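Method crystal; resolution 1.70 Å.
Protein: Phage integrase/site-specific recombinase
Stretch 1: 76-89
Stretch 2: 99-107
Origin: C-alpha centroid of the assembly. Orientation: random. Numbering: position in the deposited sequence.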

# COMPACT_ATOMS: atom_id res chain seq x y z
N LEU A 76 -10.56 -2.27 7.99
CA LEU A 76 -9.30 -2.95 7.72
C LEU A 76 -9.30 -3.59 6.33
O LEU A 76 -8.30 -3.54 5.61
CB LEU A 76 -9.04 -4.03 8.77
CG LEU A 76 -7.77 -4.86 8.58
CD1 LEU A 76 -6.57 -3.93 8.48
CD2 LEU A 76 -7.61 -5.83 9.75
N ASN A 77 -10.44 -4.18 5.96
CA ASN A 77 -10.58 -4.82 4.66
C ASN A 77 -10.38 -3.82 3.53
O ASN A 77 -9.69 -4.10 2.55
CB ASN A 77 -11.98 -5.45 4.54
CG ASN A 77 -12.22 -6.57 5.54
OD1 ASN A 77 -13.28 -7.20 5.54
ND2 ASN A 77 -11.23 -6.82 6.40
N GLY A 78 -10.99 -2.64 3.67
CA GLY A 78 -10.87 -1.61 2.66
C GLY A 78 -9.45 -1.08 2.57
O GLY A 78 -9.00 -0.64 1.52
N GLU A 79 -8.76 -1.14 3.70
CA GLU A 79 -7.39 -0.68 3.78
C GLU A 79 -6.47 -1.66 3.07
O GLU A 79 -5.57 -1.26 2.32
CB GLU A 79 -6.98 -0.57 5.25
CG GLU A 79 -5.79 0.30 5.48
CD GLU A 79 -5.41 0.36 6.94
OE1 GLU A 79 -6.27 0.74 7.76
OE2 GLU A 79 -4.25 0.02 7.25
N MSE A 80 -6.69 -2.95 3.30
CA MSE A 80 -5.86 -3.96 2.65
C MSE A 80 -6.14 -4.01 1.15
O MSE A 80 -5.23 -4.28 0.36
CB MSE A 80 -6.10 -5.34 3.29
CG MSE A 80 -5.64 -5.47 4.75
SE MSE A 80 -3.77 -5.00 5.01
CE MSE A 80 -2.91 -6.47 4.06
N GLN A 81 -7.38 -3.75 0.77
CA GLN A 81 -7.77 -3.76 -0.64
C GLN A 81 -7.08 -2.61 -1.38
O GLN A 81 -6.63 -2.77 -2.52
CB GLN A 81 -9.28 -3.62 -0.78
CG GLN A 81 -9.76 -3.58 -2.22
CD GLN A 81 -9.39 -4.84 -2.98
OE1 GLN A 81 -9.85 -5.94 -2.66
NE2 GLN A 81 -8.55 -4.69 -4.00
N THR A 82 -7.00 -1.46 -0.73
CA THR A 82 -6.33 -0.33 -1.34
C THR A 82 -4.84 -0.65 -1.42
O THR A 82 -4.19 -0.32 -2.40
CB THR A 82 -6.56 0.99 -0.56
OG1 THR A 82 -7.88 1.48 -0.84
CG2 THR A 82 -5.54 2.04 -0.96
N LEU A 83 -4.32 -1.31 -0.38
CA LEU A 83 -2.91 -1.69 -0.38
C LEU A 83 -2.68 -2.61 -1.58
O LEU A 83 -1.70 -2.47 -2.32
CB LEU A 83 -2.54 -2.43 0.92
CG LEU A 83 -1.12 -3.01 1.00
CD1 LEU A 83 -0.10 -1.90 0.78
CD2 LEU A 83 -0.89 -3.68 2.35
N LYS A 84 -3.60 -3.54 -1.77
CA LYS A 84 -3.52 -4.49 -2.88
C LYS A 84 -3.53 -3.78 -4.24
O LYS A 84 -2.70 -4.06 -5.10
CB LYS A 84 -4.69 -5.48 -2.81
CG LYS A 84 -4.79 -6.40 -4.02
CD LYS A 84 -3.73 -7.48 -3.99
CE LYS A 84 -4.30 -8.79 -3.45
NZ LYS A 84 -5.23 -9.42 -4.43
N ASN A 85 -4.48 -2.86 -4.42
CA ASN A 85 -4.57 -2.14 -5.69
C ASN A 85 -3.33 -1.29 -5.93
O ASN A 85 -2.89 -1.11 -7.07
CB ASN A 85 -5.81 -1.25 -5.70
CG ASN A 85 -7.09 -2.04 -5.55
OD1 ASN A 85 -7.13 -3.22 -5.88
ND2 ASN A 85 -8.13 -1.39 -5.06
N TRP A 86 -2.77 -0.77 -4.85
CA TRP A 86 -1.58 0.05 -4.94
C TRP A 86 -0.42 -0.80 -5.48
O TRP A 86 0.26 -0.39 -6.42
CB TRP A 86 -1.25 0.62 -3.57
CG TRP A 86 -0.04 1.47 -3.49
CD1 TRP A 86 0.46 2.31 -4.45
CD2 TRP A 86 0.78 1.66 -2.33
NE1 TRP A 86 1.53 3.03 -3.95
CE2 TRP A 86 1.75 2.64 -2.65
CE3 TRP A 86 0.78 1.09 -1.05
CZ2 TRP A 86 2.70 3.07 -1.73
CZ3 TRP A 86 1.74 1.52 -0.13
CH2 TRP A 86 2.68 2.50 -0.47
N LEU A 87 -0.22 -1.97 -4.89
CA LEU A 87 0.86 -2.84 -5.34
C LEU A 87 0.66 -3.31 -6.78
O LEU A 87 1.64 -3.53 -7.50
CB LEU A 87 1.01 -4.04 -4.40
CG LEU A 87 1.41 -3.67 -2.96
CD1 LEU A 87 1.64 -4.94 -2.16
CD2 LEU A 87 2.68 -2.81 -2.97
N GLU A 88 -0.59 -3.47 -7.20
CA GLU A 88 -0.86 -3.89 -8.58
C GLU A 88 -0.36 -2.80 -9.52
O GLU A 88 0.23 -3.09 -10.56
CB GLU A 88 -2.36 -4.13 -8.80
CG GLU A 88 -2.93 -5.21 -7.91
CD GLU A 88 -4.36 -5.60 -8.27
OE1 GLU A 88 -5.14 -4.71 -8.65
OE2 GLU A 88 -4.69 -6.80 -8.16
N TYR A 89 -0.60 -1.55 -9.15
CA TYR A 89 -0.16 -0.41 -9.95
C TYR A 89 1.36 -0.42 -10.02
O TYR A 89 1.95 -0.30 -11.10
CB TYR A 89 -0.64 0.91 -9.33
CG TYR A 89 0.03 2.14 -9.90
CD1 TYR A 89 -0.08 2.45 -11.26
CD2 TYR A 89 0.77 3.00 -9.08
CE1 TYR A 89 0.54 3.58 -11.79
CE2 TYR A 89 1.39 4.13 -9.60
CZ TYR A 89 1.27 4.41 -10.96
OH TYR A 89 1.89 5.52 -11.49
N ASP A 99 5.10 -10.74 -8.65
CA ASP A 99 4.35 -11.68 -7.82
C ASP A 99 4.06 -11.19 -6.41
O ASP A 99 3.63 -11.97 -5.55
CB ASP A 99 5.07 -13.03 -7.75
CG ASP A 99 6.43 -12.94 -7.09
OD1 ASP A 99 7.06 -13.99 -6.87
OD2 ASP A 99 6.89 -11.81 -6.80
N LEU A 100 4.27 -9.91 -6.15
CA LEU A 100 4.03 -9.38 -4.82
C LEU A 100 2.57 -9.06 -4.49
O LEU A 100 2.07 -9.44 -3.44
CB LEU A 100 4.87 -8.12 -4.58
CG LEU A 100 4.73 -7.58 -3.16
CD1 LEU A 100 5.54 -8.45 -2.20
CD2 LEU A 100 5.22 -6.15 -3.10
N PRO A 101 1.87 -8.35 -5.39
CA PRO A 101 0.48 -8.01 -5.11
C PRO A 101 -0.40 -9.20 -4.72
O PRO A 101 -1.30 -9.05 -3.89
CB PRO A 101 0.02 -7.32 -6.40
CG PRO A 101 0.93 -7.88 -7.45
CD PRO A 101 2.26 -7.92 -6.75
N GLU A 102 -0.14 -10.37 -5.29
CA GLU A 102 -0.91 -11.57 -4.98
C GLU A 102 -0.70 -12.04 -3.55
O GLU A 102 -1.51 -12.78 -3.00
CB GLU A 102 -0.52 -12.72 -5.93
CG GLU A 102 0.98 -12.96 -6.01
CD GLU A 102 1.35 -14.41 -6.24
OE1 GLU A 102 0.76 -15.07 -7.12
OE2 GLU A 102 2.26 -14.90 -5.53
N LYS A 103 0.40 -11.62 -2.94
CA LYS A 103 0.70 -12.02 -1.57
C LYS A 103 -0.03 -11.18 -0.53
O LYS A 103 0.11 -11.41 0.67
CB LYS A 103 2.22 -11.97 -1.34
CG LYS A 103 2.97 -12.97 -2.22
CD LYS A 103 4.47 -12.81 -2.11
CE LYS A 103 5.18 -13.86 -2.96
NZ LYS A 103 6.66 -13.73 -2.89
N VAL A 104 -0.82 -10.22 -0.99
CA VAL A 104 -1.58 -9.37 -0.08
C VAL A 104 -2.89 -10.05 0.31
O VAL A 104 -3.74 -10.33 -0.53
CB VAL A 104 -1.94 -8.01 -0.72
CG1 VAL A 104 -2.77 -7.18 0.26
CG2 VAL A 104 -0.67 -7.26 -1.10
N HIS A 105 -3.03 -10.32 1.61
CA HIS A 105 -4.23 -10.97 2.13
C HIS A 105 -5.32 -9.95 2.44
O HIS A 105 -5.16 -9.09 3.31
CB HIS A 105 -3.87 -11.77 3.39
CG HIS A 105 -5.04 -12.44 4.04
ND1 HIS A 105 -5.71 -11.88 5.11
CD2 HIS A 105 -5.66 -13.61 3.77
CE1 HIS A 105 -6.70 -12.69 5.47
NE2 HIS A 105 -6.69 -13.74 4.67
N VAL A 106 -6.44 -10.06 1.72
CA VAL A 106 -7.56 -9.15 1.92
C VAL A 106 -8.67 -9.86 2.69
O VAL A 106 -9.45 -10.62 2.11
CB VAL A 106 -8.12 -8.63 0.57
CG1 VAL A 106 -9.30 -7.69 0.82
CG2 VAL A 106 -7.02 -7.90 -0.20
N PRO A 107 -8.76 -9.61 4.00
CA PRO A 107 -9.78 -10.23 4.85
C PRO A 107 -11.17 -9.66 4.57
O PRO A 107 -12.06 -10.38 4.12
CB PRO A 107 -9.29 -9.91 6.26
CG PRO A 107 -8.67 -8.56 6.08
CD PRO A 107 -7.88 -8.74 4.80

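Residues 76-89 are helical throughout, part of a longer helix. Residues 99-107 run along it in the opposite sense: Pro101 lies by Leu87, with CA atoms 5.2 Å apart, and Pro107 by Asn77, at 5.5 Å. No hydrogen bond joins the two stretches. From Met80 to Tyr89 the helix amides bond to carbonyls four residues back, and the contact, burying 637 Å² in total, rests mainly on apolar packing.

Asp99 stays out of reach. Leu100 points sideways, but its end turns in, and its CD2 lies 3.9 Å from Leu87 CD1. Its carbonyl accepts a bond from the amide of Lys103 (Leu100 O to Lys103 N, 2.8 Å), which helps fold the short 3-10 segment 101-103. Pro101 faces the helix. Its CB sits 4.0 Å from Leu87 CB and 3.9 Å from Glu88 CG, so the aliphatic part of Glu88 also borders the ring. Glu102 and Lys103 point away and make no contact.

Val104 points back toward the helix and is buried. Its CG2 meets Leu87 CD1 at 3.4 Å, a tight apolar contact. Its CG1 faces the other way along the helix, 3.9 Å from Met80 CE and 4.5 Å from Leu83 CD2. Lys84 lies alongside, with its CE 3.7 Å from Val104 CB; here the lysine contributes its methylene chain.

His105 points away, yet its backbone still takes part: Met80 CE lies 3.5 Å from His105 O. Met80 is selenomethionine. Val106 sets CG2 4.4 Å from Met80 CB and 4.3 Å from Lys84 CB, while its CG1 is 3.9 Å from Gln81 OE1. Pro107 closes the stretch. Its CD packs 4.0 Å from Met80 CG, and its CG lies 3.1 Å from Asn77 ND2, a close contact without a hydrogen bond, since a ring carbon offers no acceptor.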